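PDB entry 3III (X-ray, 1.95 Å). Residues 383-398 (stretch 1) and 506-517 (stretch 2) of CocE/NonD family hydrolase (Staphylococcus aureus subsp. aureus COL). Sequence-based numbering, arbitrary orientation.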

# COMPACT_ATOMS: atom_id res chain seq x y z
N GLN A 383 -1.30 32.40 -9.18
CA GLN A 383 -1.40 31.90 -10.53
C GLN A 383 -0.16 31.10 -10.87
O GLN A 383 0.93 31.45 -10.43
CB GLN A 383 -1.50 33.10 -11.41
CG GLN A 383 -2.02 32.86 -12.75
CD GLN A 383 -2.13 34.14 -13.54
OE1 GLN A 383 -3.21 34.69 -13.67
NE2 GLN A 383 -1.01 34.63 -14.06
N TYR A 384 -0.29 30.00 -11.61
CA TYR A 384 0.90 29.36 -12.15
C TYR A 384 0.50 28.80 -13.50
O TYR A 384 -0.68 28.55 -13.75
CB TYR A 384 1.44 28.28 -11.21
CG TYR A 384 0.43 27.20 -10.87
CD1 TYR A 384 0.22 26.14 -11.72
CD2 TYR A 384 -0.31 27.24 -9.70
CE1 TYR A 384 -0.73 25.17 -11.43
CE2 TYR A 384 -1.24 26.27 -9.40
CZ TYR A 384 -1.45 25.24 -10.27
OH TYR A 384 -2.40 24.30 -10.00
N ASP A 385 1.48 28.65 -14.39
CA ASP A 385 1.23 27.98 -15.69
C ASP A 385 1.16 26.45 -15.44
O ASP A 385 2.17 25.84 -15.08
CB ASP A 385 2.36 28.32 -16.67
CG ASP A 385 2.18 27.65 -18.05
OD1 ASP A 385 1.33 26.70 -18.24
OD2 ASP A 385 2.90 28.11 -18.95
N SER A 386 -0.02 25.86 -15.62
CA SER A 386 -0.24 24.43 -15.39
C SER A 386 0.55 23.51 -16.32
O SER A 386 0.70 22.36 -16.01
CB SER A 386 -1.75 24.06 -15.44
OG SER A 386 -2.30 24.22 -16.75
N GLU A 387 1.01 24.00 -17.47
CA GLU A 387 1.82 23.22 -18.40
C GLU A 387 3.34 23.44 -18.27
O GLU A 387 4.09 22.81 -18.99
CB GLU A 387 1.43 23.61 -19.83
CG GLU A 387 -0.08 23.47 -20.08
CD GLU A 387 -0.47 23.88 -21.47
OE1 GLU A 387 -1.03 24.99 -21.63
OE2 GLU A 387 -0.19 23.08 -22.38
N ASP A 388 3.77 24.38 -17.43
CA ASP A 388 5.18 24.63 -17.21
C ASP A 388 5.61 23.85 -15.98
O ASP A 388 5.23 24.20 -14.84
CB ASP A 388 5.42 26.12 -17.07
CG ASP A 388 6.90 26.48 -16.92
OD1 ASP A 388 7.72 25.64 -16.49
OD2 ASP A 388 7.22 27.63 -17.20
N LYS A 389 6.37 22.77 -16.20
CA LYS A 389 6.82 21.90 -15.12
C LYS A 389 7.71 22.59 -14.09
O LYS A 389 8.04 21.99 -13.05
CB LYS A 389 7.58 20.68 -15.66
CG LYS A 389 6.74 19.83 -16.59
CD LYS A 389 7.51 18.61 -17.06
CE LYS A 389 6.55 17.43 -17.28
NZ LYS A 389 5.34 17.81 -18.06
N GLN A 390 8.10 23.81 -14.36
CA GLN A 390 8.96 24.53 -13.43
C GLN A 390 8.17 25.51 -12.58
O GLN A 390 8.75 26.22 -11.78
CB GLN A 390 10.05 25.28 -14.22
CG GLN A 390 10.80 24.45 -15.24
CD GLN A 390 11.31 23.20 -14.63
OE1 GLN A 390 11.79 23.19 -13.51
NE2 GLN A 390 11.15 22.10 -15.34
N GLN A 391 6.87 25.60 -12.78
CA GLN A 391 6.07 26.59 -12.10
C GLN A 391 5.14 25.87 -11.11
O GLN A 391 4.59 24.80 -11.39
CB GLN A 391 5.22 27.41 -13.06
CG GLN A 391 5.98 28.46 -13.87
CD GLN A 391 5.08 29.54 -14.48
OE1 GLN A 391 4.00 29.90 -13.96
NE2 GLN A 391 5.55 30.09 -15.59
N ASP A 392 4.97 26.51 -9.97
CA ASP A 392 4.08 26.06 -8.94
C ASP A 392 3.72 27.23 -8.05
O ASP A 392 4.23 28.32 -8.26
CB ASP A 392 4.73 24.92 -8.16
CG ASP A 392 6.00 25.33 -7.41
OD1 ASP A 392 6.03 26.43 -6.85
OD2 ASP A 392 6.95 24.53 -7.37
N VAL A 393 2.80 27.06 -7.11
CA VAL A 393 2.69 28.05 -6.04
C VAL A 393 2.99 27.34 -4.74
O VAL A 393 2.66 26.16 -4.60
CB VAL A 393 1.33 28.73 -5.97
CG1 VAL A 393 1.11 29.64 -7.21
CG2 VAL A 393 0.21 27.73 -5.79
N SER A 394 3.61 28.03 -3.80
CA SER A 394 3.90 27.41 -2.54
C SER A 394 3.68 28.30 -1.33
O SER A 394 3.59 29.50 -1.45
CB SER A 394 5.30 26.81 -2.56
OG SER A 394 6.25 27.74 -2.19
N PHE A 395 3.53 27.66 -0.18
CA PHE A 395 3.10 28.30 1.07
C PHE A 395 3.79 27.68 2.26
O PHE A 395 3.74 26.46 2.43
CB PHE A 395 1.61 28.12 1.24
CG PHE A 395 0.81 28.58 0.05
CD1 PHE A 395 0.37 29.90 -0.03
CD2 PHE A 395 0.55 27.73 -1.01
CE1 PHE A 395 -0.31 30.36 -1.10
CE2 PHE A 395 -0.14 28.21 -2.14
CZ PHE A 395 -0.59 29.50 -2.18
N LYS A 396 4.37 28.51 3.11
CA LYS A 396 5.26 28.02 4.16
C LYS A 396 4.86 28.48 5.53
O LYS A 396 4.38 29.62 5.68
CB LYS A 396 6.69 28.47 3.96
CG LYS A 396 7.35 27.96 2.72
CD LYS A 396 8.67 28.69 2.56
CE LYS A 396 9.46 28.12 1.44
NZ LYS A 396 10.24 29.17 0.76
N TYR A 397 5.12 27.61 6.50
CA TYR A 397 5.02 27.89 7.91
C TYR A 397 6.26 27.35 8.65
O TYR A 397 6.60 26.19 8.53
CB TYR A 397 3.76 27.23 8.47
CG TYR A 397 3.56 27.47 9.94
CD1 TYR A 397 3.01 28.65 10.40
CD2 TYR A 397 4.00 26.51 10.88
CE1 TYR A 397 2.87 28.91 11.76
CE2 TYR A 397 3.88 26.76 12.25
CZ TYR A 397 3.30 27.96 12.68
OH TYR A 397 3.17 28.23 14.01
N THR A 398 6.93 28.21 9.41
CA THR A 398 8.09 27.82 10.20
C THR A 398 7.64 27.61 11.64
O THR A 398 7.04 28.48 12.25
CB THR A 398 9.17 28.91 10.12
OG1 THR A 398 9.66 28.95 8.76
CG2 THR A 398 10.35 28.60 11.03
N GLY A 506 12.08 25.68 14.30
CA GLY A 506 12.93 26.24 13.26
C GLY A 506 12.80 25.60 11.90
O GLY A 506 13.28 26.14 10.89
N GLU A 507 12.17 24.42 11.85
CA GLU A 507 11.94 23.75 10.58
C GLU A 507 10.64 24.26 9.96
O GLU A 507 9.82 24.83 10.65
CB GLU A 507 11.96 22.22 10.76
CG GLU A 507 13.38 21.71 11.13
CD GLU A 507 13.56 20.19 11.11
OE1 GLU A 507 12.69 19.43 11.59
OE2 GLU A 507 14.65 19.77 10.64
N THR A 508 10.46 24.01 8.66
CA THR A 508 9.33 24.58 7.91
C THR A 508 8.51 23.52 7.21
O THR A 508 9.06 22.61 6.63
CB THR A 508 9.92 25.50 6.87
OG1 THR A 508 10.64 26.54 7.58
CG2 THR A 508 8.81 26.15 5.93
N LEU A 509 7.20 23.69 7.20
CA LEU A 509 6.33 22.90 6.35
C LEU A 509 5.98 23.75 5.18
O LEU A 509 5.68 24.98 5.31
CB LEU A 509 5.07 22.50 7.15
CG LEU A 509 3.98 21.73 6.37
CD1 LEU A 509 3.11 20.85 7.33
CD2 LEU A 509 3.10 22.65 5.56
N GLU A 510 6.02 23.13 4.02
CA GLU A 510 5.71 23.81 2.77
C GLU A 510 4.66 23.04 2.01
O GLU A 510 4.80 21.83 1.78
CB GLU A 510 6.95 23.95 1.91
CG GLU A 510 6.74 24.76 0.62
CD GLU A 510 7.99 24.78 -0.25
OE1 GLU A 510 8.77 23.79 -0.24
OE2 GLU A 510 8.22 25.79 -0.93
N VAL A 511 3.58 23.73 1.66
CA VAL A 511 2.61 23.22 0.73
C VAL A 511 3.01 23.66 -0.67
O VAL A 511 3.25 24.84 -0.88
CB VAL A 511 1.22 23.82 0.99
CG1 VAL A 511 0.31 23.52 -0.21
CG2 VAL A 511 0.64 23.29 2.23
N VAL A 512 2.97 22.75 -1.65
CA VAL A 512 3.23 23.07 -3.04
C VAL A 512 1.99 22.64 -3.83
O VAL A 512 1.45 21.56 -3.59
CB VAL A 512 4.42 22.27 -3.58
CG1 VAL A 512 4.64 22.54 -5.07
CG2 VAL A 512 5.69 22.54 -2.75
N VAL A 513 1.54 23.48 -4.76
CA VAL A 513 0.47 23.14 -5.67
C VAL A 513 0.99 23.38 -7.09
O VAL A 513 1.58 24.44 -7.39
CB VAL A 513 -0.80 23.96 -5.37
CG1 VAL A 513 -1.96 23.54 -6.37
CG2 VAL A 513 -1.25 23.79 -3.94
N LYS A 514 0.71 22.45 -8.00
CA LYS A 514 1.35 22.48 -9.30
C LYS A 514 0.46 21.75 -10.31
O LYS A 514 -0.42 20.97 -9.94
CB LYS A 514 2.67 21.69 -9.12
CG LYS A 514 3.66 21.88 -10.22
CD LYS A 514 4.93 21.08 -9.91
CE LYS A 514 6.00 21.46 -10.86
NZ LYS A 514 7.00 20.39 -11.07
N GLY A 515 0.72 21.97 -11.60
CA GLY A 515 -0.04 21.26 -12.63
C GLY A 515 0.54 19.96 -13.11
O GLY A 515 0.06 19.39 -14.12
N SER A 516 1.58 19.50 -12.44
CA SER A 516 2.22 18.23 -12.79
C SER A 516 2.96 17.68 -11.56
O SER A 516 2.98 18.32 -10.51
CB SER A 516 3.14 18.41 -14.03
OG SER A 516 4.14 19.38 -13.80
N GLU A 517 3.56 16.49 -11.69
CA GLU A 517 4.20 15.81 -10.57
C GLU A 517 5.16 16.73 -9.83
O GLU A 517 5.96 17.42 -10.43
CB GLU A 517 4.93 14.55 -11.02
CG GLU A 517 4.63 13.35 -10.13
CD GLU A 517 3.22 12.89 -10.25
OE1 GLU A 517 2.43 13.13 -9.31
OE2 GLU A 517 2.93 12.22 -11.26
O HOH W 1 2.63 23.85 -13.09
O HOH W 2 3.20 21.56 -14.90

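The contact is an antiparallel strand pair, the strand that runs through Val-393 to Thr-398 against 508-514, finished at one end by a loop that is tied down through a lysine and two waters. Three hydrogen-bonded pairs set the register, and each closes a ring of two backbone bonds. Val-393 N gives to Val-513 O and Val-513 N to Val-393 O, both at 2.9 Å; Phe-395 N reaches Val-511 O at 2.9 Å and Val-511 N reaches Phe-395 O at 2.8 Å; Tyr-397 N to Leu-509 O and Leu-509 N to Tyr-397 O are again 2.9 Å. Between these rings the same carbonyls also take CA-H contacts, as from Ser-394 CA to Val-511 O at 3.1 Å.

The two faces of the ladder follow different rules. Val-393, Phe-395 and Tyr-397 share one with Leu-509, Val-511 and Val-513, and its side chains meet through carbon: Val-393 CG2 lies 3.9 Å from Val-513 CB, and Phe-395 CD2 4.3 Å from Val-511 CG1. Branched valines suit an extended backbone and fill this layer without bringing polar groups that need partners. Tyr-384 adds its ring from the preceding strand, with Lys-514 CA and Val-513 O over one face, while its hydroxyl is satisfied elsewhere in the structure.

The other face is largely polar. Ser-394 OG donates to Glu-510 OE2 at 3.0 Å, a diagonal bond made possible by the glutamate's extended t, t chain. Lys-396 NZ stays 4.3 Å from Glu-510 OE2, so the charges are near but form no salt bridge. At the far end Thr-398 OG1 and Thr-508 OG1 approach to 2.9 Å.

Lys-514 is the residue to study. Its chain is all t, running past Gln-391 O, which lies 3.3 Å from Lys-514 CG, so that the buried residue's NZ can donate to Lys-389 O at 2.7 Å and to Glu-517 O at 3.2 Å. One ammonium thus joins the second turn of stretch 1 to the tail of stretch 2.

That loop is two successive type I turns, 385-388 and 388-391. Asp-388 OD1 accepts from Gln-390 N at 2.8 Å, and Gln-391 OE1 accepts from Asp-385 N at 2.8 Å, bracing the turns internally. Gly-515 packs closely against this loop: a CB there would fall 2.4 Å from Ser-386 O. Gly-515 N donates to water 1 at 3.1 Å, and that water also bonds Asp-385 O at 2.9 Å and Gln-391 O at 2.8 Å. Water 2 bridges Ser-386 O, at 2.8 Å, and Ser-516 OG, at 2.6 Å.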